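Long-range contacts in putative phosphomannomutase (Thermus thermophilus, PDB 1TUO), which probably interconverts sugar phosphates by moving a phosphoryl group within the sugar, as a magnesium-dependent member of the phosphohexose mutase family: residues E239-A245 with V257-G261; G178-H182 with V235-E239; A38-H42 with A135-L139; L91-R96 with K121-G125; A275-F279 with L300-F306. Residues are numbered along the deposited sequence.

Interaction 1 (E239-A245 with V257-G261)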
# COMPACT_ATOMS: atom_id res chain seq x y z
N GLU A 239 6.62 -21.31 15.34
CA GLU A 239 5.17 -21.32 15.31
C GLU A 239 4.62 -22.42 14.42
O GLU A 239 5.37 -23.06 13.69
CB GLU A 239 4.63 -19.97 14.83
CG GLU A 239 4.33 -18.99 15.94
CD GLU A 239 3.35 -19.56 16.95
OE1 GLU A 239 2.38 -20.21 16.53
OE2 GLU A 239 3.56 -19.35 18.16
N THR A 240 3.31 -22.63 14.49
CA THR A 240 2.65 -23.65 13.69
C THR A 240 1.34 -23.12 13.13
O THR A 240 0.68 -22.27 13.74
CB THR A 240 2.35 -24.90 14.53
OG1 THR A 240 1.50 -24.55 15.63
CG2 THR A 240 3.64 -25.51 15.06
N PRO A 241 0.94 -23.62 11.95
CA PRO A 241 -0.30 -23.21 11.27
C PRO A 241 -1.51 -23.40 12.19
O PRO A 241 -1.50 -24.26 13.07
CB PRO A 241 -0.35 -24.15 10.07
CG PRO A 241 1.10 -24.36 9.76
CD PRO A 241 1.69 -24.58 11.13
N PRO A 242 -2.57 -22.60 11.99
CA PRO A 242 -2.69 -21.57 10.96
C PRO A 242 -2.23 -20.18 11.40
O PRO A 242 -2.59 -19.18 10.79
CB PRO A 242 -4.18 -21.60 10.64
CG PRO A 242 -4.76 -21.79 12.01
CD PRO A 242 -3.88 -22.86 12.62
N SER A 243 -1.43 -20.12 12.46
CA SER A 243 -0.94 -18.84 12.94
C SER A 243 0.00 -18.20 11.93
O SER A 243 0.71 -18.90 11.21
CB SER A 243 -0.22 -19.01 14.28
OG SER A 243 -1.11 -19.46 15.28
N PHE A 244 0.00 -16.87 11.88
CA PHE A 244 0.88 -16.17 10.97
C PHE A 244 1.03 -14.72 11.38
O PHE A 244 0.32 -14.23 12.26
CB PHE A 244 0.36 -16.27 9.52
CG PHE A 244 -0.93 -15.54 9.27
CD1 PHE A 244 -0.94 -14.30 8.64
CD2 PHE A 244 -2.15 -16.12 9.62
CE1 PHE A 244 -2.14 -13.64 8.36
CE2 PHE A 244 -3.35 -15.47 9.35
CZ PHE A 244 -3.35 -14.23 8.71
N ALA A 245 1.96 -14.03 10.74
CA ALA A 245 2.19 -12.64 11.07
C ALA A 245 1.92 -11.74 9.88
O ALA A 245 2.19 -12.11 8.75
CB ALA A 245 3.62 -12.44 11.54
N VAL A 257 3.82 -10.64 4.69
CA VAL A 257 3.42 -11.77 5.52
C VAL A 257 4.56 -12.72 5.87
O VAL A 257 5.42 -13.01 5.04
CB VAL A 257 2.30 -12.58 4.81
CG1 VAL A 257 1.99 -13.85 5.58
CG2 VAL A 257 1.04 -11.72 4.68
N VAL A 258 4.56 -13.21 7.11
CA VAL A 258 5.57 -14.18 7.55
C VAL A 258 4.83 -15.39 8.11
O VAL A 258 3.97 -15.27 8.98
CB VAL A 258 6.50 -13.60 8.63
CG1 VAL A 258 7.49 -14.67 9.08
CG2 VAL A 258 7.26 -12.40 8.07
N LEU A 259 5.18 -16.56 7.59
CA LEU A 259 4.53 -17.80 8.00
C LEU A 259 5.39 -18.61 8.96
O LEU A 259 6.58 -18.36 9.10
CB LEU A 259 4.20 -18.65 6.77
CG LEU A 259 3.35 -17.99 5.68
CD1 LEU A 259 3.18 -18.96 4.52
CD2 LEU A 259 1.99 -17.60 6.24
N PRO A 260 4.77 -19.58 9.65
CA PRO A 260 5.48 -20.43 10.60
C PRO A 260 6.73 -20.98 9.94
O PRO A 260 6.70 -21.36 8.77
CB PRO A 260 4.46 -21.51 10.92
CG PRO A 260 3.18 -20.74 10.91
CD PRO A 260 3.33 -19.88 9.66
N GLY A 261 7.83 -21.02 10.69
CA GLY A 261 9.08 -21.51 10.14
C GLY A 261 9.88 -20.33 9.62
O GLY A 261 10.98 -20.48 9.09
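Glu239 opens the approach with its backbone: its O lies 3.3 Å from CB of Pro260, while its carboxylate leads away, OE1 accepting from Thr240 N (3.3 Å) and OE2 bonded to Tyr181. The chain then turns past Pro241, whose CD meets Pro260 CG at 4.1 Å, and through a cis peptide into Pro242. Ser243 brings its O to 3.1 Å from Pro260 CG, so that this one proline ring fills the hollow enclosed by the bend of 239-243. Beyond the bend begins a beta hairpin, strands 244-248 and 255-259, within the mixed sheet of the second alpha/beta/alpha domain of the phosphohexose mutase fold. Phe244 sets CB 3.9 Å from Leu259 CD2 and CD1 4.3 Å from Val257 CG1, on the face covered by Leu366 of helix 366-377. Ala245 forms the antiparallel hydrogen-bonded pair with Val258: Ala245 N to Val258 O is 2.9 Å, and Val258 N to Ala245 O 3.1 Å. Their CB atoms, 4.3 Å apart, face helix 230-236, where Leu236 touches both side chains.

Interaction 2 (G178-H182 with V235-E239)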
# COMPACT_ATOMS: atom_id res chain seq x y z
N GLY A 178 -6.06 -19.85 15.12
CA GLY A 178 -4.68 -19.58 15.47
C GLY A 178 -4.49 -18.26 16.19
O GLY A 178 -5.40 -17.73 16.83
N VAL A 179 -3.28 -17.73 16.08
CA VAL A 179 -2.93 -16.45 16.69
C VAL A 179 -2.41 -15.56 15.57
O VAL A 179 -1.71 -16.03 14.67
CB VAL A 179 -1.82 -16.61 17.75
CG1 VAL A 179 -0.63 -17.34 17.15
CG2 VAL A 179 -1.38 -15.25 18.25
N LEU A 180 -2.77 -14.29 15.61
CA LEU A 180 -2.29 -13.36 14.60
C LEU A 180 -1.22 -12.46 15.19
O LEU A 180 -1.44 -11.78 16.19
CB LEU A 180 -3.44 -12.50 14.06
CG LEU A 180 -3.06 -11.46 13.00
CD1 LEU A 180 -2.53 -12.15 11.76
CD2 LEU A 180 -4.26 -10.60 12.65
N TYR A 181 -0.04 -12.48 14.59
CA TYR A 181 1.05 -11.63 15.04
C TYR A 181 0.97 -10.40 14.15
O TYR A 181 0.78 -10.52 12.94
CB TYR A 181 2.41 -12.32 14.87
CG TYR A 181 2.65 -13.45 15.83
CD1 TYR A 181 2.12 -14.72 15.59
CD2 TYR A 181 3.39 -13.26 16.99
CE1 TYR A 181 2.33 -15.77 16.49
CE2 TYR A 181 3.60 -14.30 17.90
CZ TYR A 181 3.07 -15.55 17.64
OH TYR A 181 3.29 -16.58 18.53
N HIS A 182 1.07 -9.22 14.76
CA HIS A 182 1.03 -7.98 14.01
C HIS A 182 2.26 -7.14 14.29
O HIS A 182 2.38 -6.54 15.36
CB HIS A 182 -0.21 -7.15 14.35
CG HIS A 182 -0.28 -5.85 13.61
ND1 HIS A 182 -1.10 -4.82 14.00
CD2 HIS A 182 0.36 -5.43 12.50
CE1 HIS A 182 -0.96 -3.80 13.16
NE2 HIS A 182 -0.07 -4.15 12.24
N VAL A 235 10.43 -14.73 15.50
CA VAL A 235 9.28 -15.05 16.33
C VAL A 235 8.41 -16.16 15.72
O VAL A 235 7.93 -17.04 16.43
CB VAL A 235 8.39 -13.80 16.57
CG1 VAL A 235 7.17 -14.18 17.40
CG2 VAL A 235 9.19 -12.72 17.28
N LEU A 236 8.21 -16.11 14.40
CA LEU A 236 7.39 -17.11 13.72
C LEU A 236 8.11 -18.43 13.45
O LEU A 236 7.48 -19.42 13.07
CB LEU A 236 6.86 -16.55 12.40
CG LEU A 236 5.56 -15.74 12.46
CD1 LEU A 236 4.39 -16.68 12.71
CD2 LEU A 236 5.64 -14.67 13.53
N GLY A 237 9.43 -18.45 13.64
CA GLY A 237 10.20 -19.65 13.41
C GLY A 237 9.59 -20.92 14.00
O GLY A 237 9.29 -21.85 13.25
N PRO A 238 9.39 -20.98 15.32
CA PRO A 238 8.82 -22.15 16.01
C PRO A 238 7.29 -22.22 16.05
O PRO A 238 6.72 -23.09 16.71
CB PRO A 238 9.42 -22.04 17.40
CG PRO A 238 9.41 -20.55 17.62
CD PRO A 238 9.92 -20.01 16.30
N GLU A 239 6.62 -21.31 15.34
CA GLU A 239 5.17 -21.32 15.31
C GLU A 239 4.62 -22.42 14.42
O GLU A 239 5.37 -23.06 13.69
CB GLU A 239 4.63 -19.97 14.83
CG GLU A 239 4.33 -18.99 15.94
CD GLU A 239 3.35 -19.56 16.95
OE1 GLU A 239 2.38 -20.21 16.53
OE2 GLU A 239 3.56 -19.35 18.16
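How a helix is laid on a sheet can be followed from the C-terminal part of helix 230-236. Val235 points at strand 180-183 and places CG1 3.6 Å from CE2 of Tyr181. Leu236, next along, swings its side-chain end over the same ring: CD2 stands 4.2 Å from the centroid of the Tyr181 ring and 22° off its normal, a CH-pi contact over the face. A type I beta turn from Leu236 to Glu239 then reverses the chain, closed by Glu239 N bonding to Leu236 O at 3.1 Å, and carries Gly237 and Pro238 out of reach of the strand. Glu239 comes back toward it, and its OE2 accepts a hydrogen bond from Tyr181 OH at 2.8 Å; OE1 accepts from Thr240 N. Helix-on-sheet packing of this kind belongs to the alpha/beta/alpha layering of domain II. One buried tyrosine thus works in two ways: its ring gives the helix an apolar surface, and its hydroxyl is satisfied by the carboxylate of a partly exposed glutamate.

Interaction 3 (A38-H42 with A135-L139)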
# COMPACT_ATOMS: atom_id res chain seq x y z
N ALA A 38 -0.40 26.33 -2.34
CA ALA A 38 -0.75 25.79 -3.65
C ALA A 38 -2.02 24.95 -3.56
O ALA A 38 -2.93 25.09 -4.36
CB ALA A 38 0.39 24.93 -4.17
N TYR A 39 -2.05 24.06 -2.57
CA TYR A 39 -3.19 23.18 -2.37
C TYR A 39 -4.46 23.95 -2.02
O TYR A 39 -5.54 23.66 -2.55
CB TYR A 39 -2.86 22.17 -1.27
CG TYR A 39 -3.90 21.11 -1.07
CD1 TYR A 39 -4.40 20.37 -2.15
CD2 TYR A 39 -4.38 20.80 0.20
CE1 TYR A 39 -5.34 19.36 -1.97
CE2 TYR A 39 -5.32 19.79 0.40
CZ TYR A 39 -5.79 19.07 -0.68
OH TYR A 39 -6.71 18.06 -0.49
N GLY A 40 -4.34 24.95 -1.15
CA GLY A 40 -5.49 25.74 -0.77
C GLY A 40 -6.06 26.52 -1.94
O GLY A 40 -7.28 26.56 -2.13
N ARG A 41 -5.18 27.13 -2.72
CA ARG A 41 -5.61 27.91 -3.88
C ARG A 41 -6.34 26.98 -4.84
O ARG A 41 -7.37 27.34 -5.42
CB ARG A 41 -4.41 28.56 -4.58
CG ARG A 41 -3.69 29.59 -3.73
CD ARG A 41 -2.68 30.41 -4.53
NE ARG A 41 -1.90 31.30 -3.66
CZ ARG A 41 -1.10 32.27 -4.09
NH1 ARG A 41 -0.97 32.50 -5.39
NH2 ARG A 41 -0.44 33.02 -3.22
N HIS A 42 -5.79 25.78 -5.02
CA HIS A 42 -6.39 24.80 -5.90
C HIS A 42 -7.80 24.42 -5.45
O HIS A 42 -8.73 24.36 -6.26
CB HIS A 42 -5.52 23.54 -5.94
CG HIS A 42 -6.19 22.37 -6.60
ND1 HIS A 42 -6.46 22.33 -7.95
CD2 HIS A 42 -6.62 21.19 -6.09
CE1 HIS A 42 -7.03 21.17 -8.24
NE2 HIS A 42 -7.13 20.46 -7.14
N ALA A 135 -1.98 20.25 -11.45
CA ALA A 135 -2.63 21.51 -11.15
C ALA A 135 -2.11 22.12 -9.85
O ALA A 135 -1.86 23.33 -9.77
CB ALA A 135 -4.14 21.31 -11.08
N ILE A 136 -1.95 21.29 -8.83
CA ILE A 136 -1.46 21.76 -7.55
C ILE A 136 0.00 22.20 -7.67
O ILE A 136 0.40 23.25 -7.15
CB ILE A 136 -1.58 20.64 -6.48
CG1 ILE A 136 -3.07 20.33 -6.23
CG2 ILE A 136 -0.91 21.06 -5.19
CD1 ILE A 136 -3.32 19.04 -5.44
N GLU A 137 0.80 21.41 -8.38
CA GLU A 137 2.22 21.71 -8.57
C GLU A 137 2.40 23.07 -9.25
O GLU A 137 3.28 23.85 -8.88
CB GLU A 137 2.87 20.64 -9.44
CG GLU A 137 4.36 20.84 -9.66
CD GLU A 137 4.92 19.88 -10.69
OE1 GLU A 137 5.99 19.29 -10.43
OE2 GLU A 137 4.30 19.72 -11.77
N ALA A 138 1.55 23.34 -10.23
CA ALA A 138 1.62 24.59 -10.97
C ALA A 138 1.37 25.82 -10.10
O ALA A 138 1.85 26.91 -10.40
CB ALA A 138 0.62 24.56 -12.13
N LEU A 139 0.63 25.64 -9.01
CA LEU A 139 0.29 26.74 -8.11
C LEU A 139 1.25 26.99 -6.95
O LEU A 139 0.99 27.86 -6.12
CB LEU A 139 -1.12 26.54 -7.56
CG LEU A 139 -2.25 26.62 -8.59
CD1 LEU A 139 -3.54 26.13 -7.96
CD2 LEU A 139 -2.39 28.06 -9.07
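Apolar packing carries most of the contact between helix 29-45 and the end of helix 130-138. The small side chain of Ala38 permits the closest backbone approach, its CA only 4.7 Å from that of Leu139; its CB lies 4.0 Å from Leu139 CB and 4.2 Å from Ile136 CG2. Ile136 extends farther across, CD1 meeting Tyr39 CD1 at the edge of the tyrosine ring, 3.7 Å away. Leu139 spreads over the next helical turn, its CD1 3.8 Å from His42 CB and 4.3 Å from Arg41 CB. These two helices belong to the first alpha/beta/alpha domain of the phosphohexose mutase fold, and Tyr39, whose CA-to-CB bond points away from helix 130-138, touches Phe120 of the central sheet and Leu72 of helix 61-75. Side chain also meets backbone, for Ala38 CB lies 3.4 Å from Ile136 O and 3.6 Å from Leu139 O. The aromatic component is a CH-pi contact: Ile136 CG1 sits over the face of the His42 imidazole, 3.9 Å from the ring centroid and 25° off its normal, while Ala135 CB comes to 4.0 Å from His42 ND1. The helices are also linked by a hydrogen bond between His42 NE2 and OE2 of Glu132, one turn before Ile136. Arg41, by contrast, spends its charge within its own helix, NE forming a salt bridge to Glu37.

Interaction 4 (L91-R96 with K121-G125); sequences LSFAVR and KDATG
In the first alpha/beta/alpha domain of the phosphohexose mutase fold, helix 88-97 lies against the turn that leaves strand 115-122. Residues 91-96 are helical throughout; Lys121 is extended, and an Asx turn follows, with Asp122 (chi1 p) accepting at OD2 from Thr124 N (3.0 Å) and Thr124 OG1 (2.6 Å). Gly125 N closes on Asp122 O at 3.0 Å. Closest backbone approach pairs Ser92 with Gly125, CA to CA 4.4 Å. Gly125 adopts phi/psi 82/43, and a CB there would collide with Ser92 O. Lys121 (chi1 and chi2 m, then t, t) runs beside the helix, its CG 3.7 Å from Leu91 CD1 and its CE 3.5 Å from Ser92 OG; Lys121 NZ and Ser92 OG both reach Glu345, by a salt bridge and a hydrogen bond respectively. Arg96, extended, puts CD 4.0 Å from Thr124 O, and Ser92 CB lies 3.4 Å from Gly125 O. Val95, in its t rotamer, places CG1 3.4 Å from Asp122 O.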
# COMPACT_ATOMS: atom_id res chain seq x y z
N LEU A 91 -7.15 7.87 6.79
CA LEU A 91 -7.27 9.24 6.30
C LEU A 91 -8.13 9.24 5.04
O LEU A 91 -9.04 10.06 4.89
CB LEU A 91 -5.88 9.83 6.02
CG LEU A 91 -5.73 11.26 5.49
CD1 LEU A 91 -5.96 11.28 3.98
CD2 LEU A 91 -6.70 12.20 6.21
N SER A 92 -7.88 8.30 4.13
CA SER A 92 -8.66 8.23 2.90
C SER A 92 -10.12 7.94 3.22
O SER A 92 -11.04 8.50 2.61
CB SER A 92 -8.09 7.17 1.96
OG SER A 92 -6.80 7.55 1.49
N PHE A 93 -10.35 7.08 4.20
CA PHE A 93 -11.72 6.76 4.60
C PHE A 93 -12.39 8.02 5.16
O PHE A 93 -13.55 8.31 4.84
CB PHE A 93 -11.72 5.69 5.69
CG PHE A 93 -12.99 5.66 6.50
CD1 PHE A 93 -14.16 5.13 5.98
CD2 PHE A 93 -13.01 6.22 7.77
CE1 PHE A 93 -15.35 5.16 6.72
CE2 PHE A 93 -14.18 6.26 8.52
CZ PHE A 93 -15.36 5.73 7.99
N ALA A 94 -11.67 8.75 6.00
CA ALA A 94 -12.20 9.96 6.62
C ALA A 94 -12.64 10.97 5.57
O ALA A 94 -13.67 11.64 5.72
CB ALA A 94 -11.16 10.57 7.54
N VAL A 95 -11.86 11.10 4.51
CA VAL A 95 -12.21 12.04 3.45
C VAL A 95 -13.59 11.72 2.87
O VAL A 95 -14.42 12.61 2.71
CB VAL A 95 -11.17 12.00 2.31
CG1 VAL A 95 -11.70 12.75 1.10
CG2 VAL A 95 -9.86 12.62 2.79
N ARG A 96 -13.82 10.45 2.57
CA ARG A 96 -15.09 10.05 1.99
C ARG A 96 -16.22 10.08 3.02
O ARG A 96 -17.32 10.56 2.75
CB ARG A 96 -14.96 8.64 1.40
CG ARG A 96 -16.20 8.11 0.71
CD ARG A 96 -15.99 6.67 0.27
NE ARG A 96 -17.24 6.00 -0.10
CZ ARG A 96 -16.83 5.03 -0.93
NH1 ARG A 96 -15.62 4.61 -1.28
NH2 ARG A 96 -17.90 4.26 -1.15
N LYS A 121 -5.36 13.21 -1.50
CA LYS A 121 -6.46 12.31 -1.81
C LYS A 121 -7.61 13.15 -2.34
O LYS A 121 -7.80 14.28 -1.88
CB LYS A 121 -6.94 11.59 -0.55
CG LYS A 121 -5.83 11.00 0.32
CD LYS A 121 -4.99 10.00 -0.45
CE LYS A 121 -3.94 9.35 0.45
NZ LYS A 121 -3.12 8.37 -0.31
N ASP A 122 -8.38 12.64 -3.29
CA ASP A 122 -9.51 13.42 -3.76
C ASP A 122 -10.78 12.98 -3.03
O ASP A 122 -10.73 12.14 -2.13
CB ASP A 122 -9.66 13.32 -5.30
CG ASP A 122 -9.99 11.93 -5.79
OD1 ASP A 122 -9.81 11.70 -7.00
OD2 ASP A 122 -10.44 11.08 -4.99
N ALA A 123 -11.92 13.55 -3.41
CA ALA A 123 -13.19 13.26 -2.75
C ALA A 123 -13.61 11.80 -2.70
O ALA A 123 -14.43 11.42 -1.86
CB ALA A 123 -14.29 14.09 -3.39
N THR A 124 -13.07 10.97 -3.58
CA THR A 124 -13.45 9.56 -3.60
C THR A 124 -12.75 8.77 -2.51
O THR A 124 -13.09 7.61 -2.27
CB THR A 124 -13.14 8.89 -4.95
OG1 THR A 124 -11.72 8.79 -5.11
CG2 THR A 124 -13.72 9.71 -6.09
N GLY A 125 -11.79 9.39 -1.84
CA GLY A 125 -11.06 8.71 -0.79
C GLY A 125 -9.95 7.84 -1.35
O GLY A 125 -9.77 6.69 -0.92

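Interaction 5 (A275-F279 with L300-F306); sequences ALYRF and LGERLGF
Two helices of the third alpha/beta/alpha domain, 267-280 and 296-304, illustrate side-chain interlocking between widely spaced axes. The segments 275-279 and 300-304 cross at -29°, their axes approaching to 11.7 Å, so side chains must fill the gap. Leu300 (t, p) projects its CD2 between two neighbours, 4.0 Å from Leu276 CB and 4.4 Å from Ala275 CB; the short alanine leaves room for it. Leu276 (t, p) turns its end inward to bring CD1 3.4 Å from CD1 of Leu304 (m, t). Phe279, chi1 t and chi2 82°, is the largest bump, entering the hollow made by Leu304, Gly305 and Phe306, with CE2 3.9 Å from Leu304 CB. That hollow is shaped where helix 296-304 ends: Gly305, at phi/psi 107/42, turns the chain, and Gly305 N and Phe306 N both bond to Gly301 O at 2.9 Å. Phe306 then extends (-140/144, chi1 p), its ring oblique to that of Phe279, centroids 5.5 Å apart, planes at 39°, and Phe279 CD1 3.7 Å from Phe306 CD1.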
# COMPACT_ATOMS: atom_id res chain seq x y z
N ALA A 275 -7.19 -12.97 -4.41
CA ALA A 275 -8.00 -12.88 -5.61
C ALA A 275 -8.81 -14.17 -5.72
O ALA A 275 -10.00 -14.14 -6.04
CB ALA A 275 -7.12 -12.72 -6.85
N LEU A 276 -8.17 -15.30 -5.45
CA LEU A 276 -8.84 -16.59 -5.52
C LEU A 276 -9.95 -16.68 -4.49
O LEU A 276 -11.06 -17.09 -4.81
CB LEU A 276 -7.84 -17.73 -5.28
CG LEU A 276 -8.43 -19.14 -5.27
CD1 LEU A 276 -9.06 -19.45 -6.62
CD2 LEU A 276 -7.32 -20.15 -4.97
N TYR A 277 -9.64 -16.30 -3.26
CA TYR A 277 -10.62 -16.33 -2.18
C TYR A 277 -11.84 -15.47 -2.49
O TYR A 277 -12.98 -15.93 -2.35
CB TYR A 277 -9.97 -15.87 -0.88
CG TYR A 277 -10.94 -15.81 0.29
CD1 TYR A 277 -11.28 -14.60 0.88
CD2 TYR A 277 -11.54 -16.97 0.77
CE1 TYR A 277 -12.20 -14.54 1.93
CE2 TYR A 277 -12.46 -16.93 1.82
CZ TYR A 277 -12.78 -15.71 2.39
OH TYR A 277 -13.71 -15.67 3.41
N ARG A 278 -11.62 -14.23 -2.92
CA ARG A 278 -12.72 -13.34 -3.22
C ARG A 278 -13.54 -13.84 -4.41
O ARG A 278 -14.76 -13.73 -4.42
CB ARG A 278 -12.21 -11.91 -3.47
CG ARG A 278 -11.78 -11.20 -2.19
CD ARG A 278 -10.95 -9.94 -2.47
NE ARG A 278 -11.71 -8.83 -3.05
CZ ARG A 278 -12.59 -8.08 -2.39
NH1 ARG A 278 -12.85 -8.31 -1.11
NH2 ARG A 278 -13.19 -7.06 -3.00
N PHE A 279 -12.85 -14.39 -5.41
CA PHE A 279 -13.55 -14.91 -6.57
C PHE A 279 -14.46 -16.06 -6.16
O PHE A 279 -15.61 -16.15 -6.59
CB PHE A 279 -12.57 -15.42 -7.62
CG PHE A 279 -13.23 -16.12 -8.77
CD1 PHE A 279 -13.78 -15.41 -9.82
CD2 PHE A 279 -13.35 -17.51 -8.76
CE1 PHE A 279 -14.44 -16.06 -10.86
CE2 PHE A 279 -14.01 -18.17 -9.79
CZ PHE A 279 -14.55 -17.44 -10.84
N LEU A 300 -4.71 -17.22 -13.49
CA LEU A 300 -5.85 -17.56 -12.64
C LEU A 300 -7.13 -17.05 -13.29
O LEU A 300 -8.15 -17.74 -13.32
CB LEU A 300 -5.69 -16.94 -11.24
CG LEU A 300 -6.67 -17.39 -10.16
CD1 LEU A 300 -6.45 -18.87 -9.85
CD2 LEU A 300 -6.47 -16.56 -8.90
N GLY A 301 -7.06 -15.84 -13.83
CA GLY A 301 -8.21 -15.25 -14.49
C GLY A 301 -8.65 -16.00 -15.73
O GLY A 301 -9.85 -16.13 -15.98
N GLU A 302 -7.70 -16.50 -16.51
CA GLU A 302 -8.07 -17.24 -17.71
C GLU A 302 -8.61 -18.62 -17.33
O GLU A 302 -9.55 -19.13 -17.96
CB GLU A 302 -6.87 -17.38 -18.66
CG GLU A 302 -5.83 -18.40 -18.23
CD GLU A 302 -4.66 -18.47 -19.20
OE1 GLU A 302 -3.93 -17.46 -19.32
OE2 GLU A 302 -4.47 -19.54 -19.83
N ARG A 303 -8.02 -19.21 -16.29
CA ARG A 303 -8.43 -20.54 -15.83
C ARG A 303 -9.81 -20.56 -15.17
O ARG A 303 -10.63 -21.43 -15.46
CB ARG A 303 -7.39 -21.09 -14.84
CG ARG A 303 -6.11 -21.67 -15.45
CD ARG A 303 -6.31 -23.11 -15.90
NE ARG A 303 -5.13 -23.68 -16.57
CZ ARG A 303 -4.26 -24.50 -16.00
NH1 ARG A 303 -4.39 -24.88 -14.74
NH2 ARG A 303 -3.24 -24.98 -16.72
N LEU A 304 -10.06 -19.60 -14.28
CA LEU A 304 -11.33 -19.56 -13.55
C LEU A 304 -12.44 -18.70 -14.15
O LEU A 304 -13.61 -18.88 -13.80
CB LEU A 304 -11.08 -19.14 -12.10
CG LEU A 304 -10.14 -20.06 -11.32
CD1 LEU A 304 -10.07 -19.58 -9.88
CD2 LEU A 304 -10.64 -21.50 -11.38
N GLY A 305 -12.09 -17.77 -15.02
CA GLY A 305 -13.12 -16.95 -15.65
C GLY A 305 -13.32 -15.50 -15.26
O GLY A 305 -14.46 -15.06 -15.11
N PHE A 306 -12.24 -14.75 -15.07
CA PHE A 306 -12.36 -13.32 -14.76
C PHE A 306 -11.30 -12.53 -15.50
O PHE A 306 -10.18 -13.00 -15.69
CB PHE A 306 -12.31 -13.04 -13.24
CG PHE A 306 -11.01 -13.42 -12.57
CD1 PHE A 306 -10.88 -14.65 -11.93
CD2 PHE A 306 -9.95 -12.53 -12.52
CE1 PHE A 306 -9.71 -14.98 -11.24
CE2 PHE A 306 -8.77 -12.85 -11.83
CZ PHE A 306 -8.66 -14.08 -11.19

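How the interactions relate
The five contacts sample different joints of three alpha/beta/alpha domains: helix to helix (3 and 5), helix to sheet or turn (2 and 4) and hairpin (1). Along the chain interaction 3 comes first, with both segments of interaction 4 between its own; interaction 2 closes before interaction 1 opens, and interaction 5 follows. Interactions 3 and 4, in domain I, have centres about 18 Å apart, and Tyr39 packs against Lys121. Interactions 1 and 2, in domain II, are almost one unit: centres about 5 Å apart, Glu239 in common, neighbouring strands of one sheet. Interaction 5 belongs to domain III, its centre about 25 Å from that of interaction 1. None of the five bridges two domains.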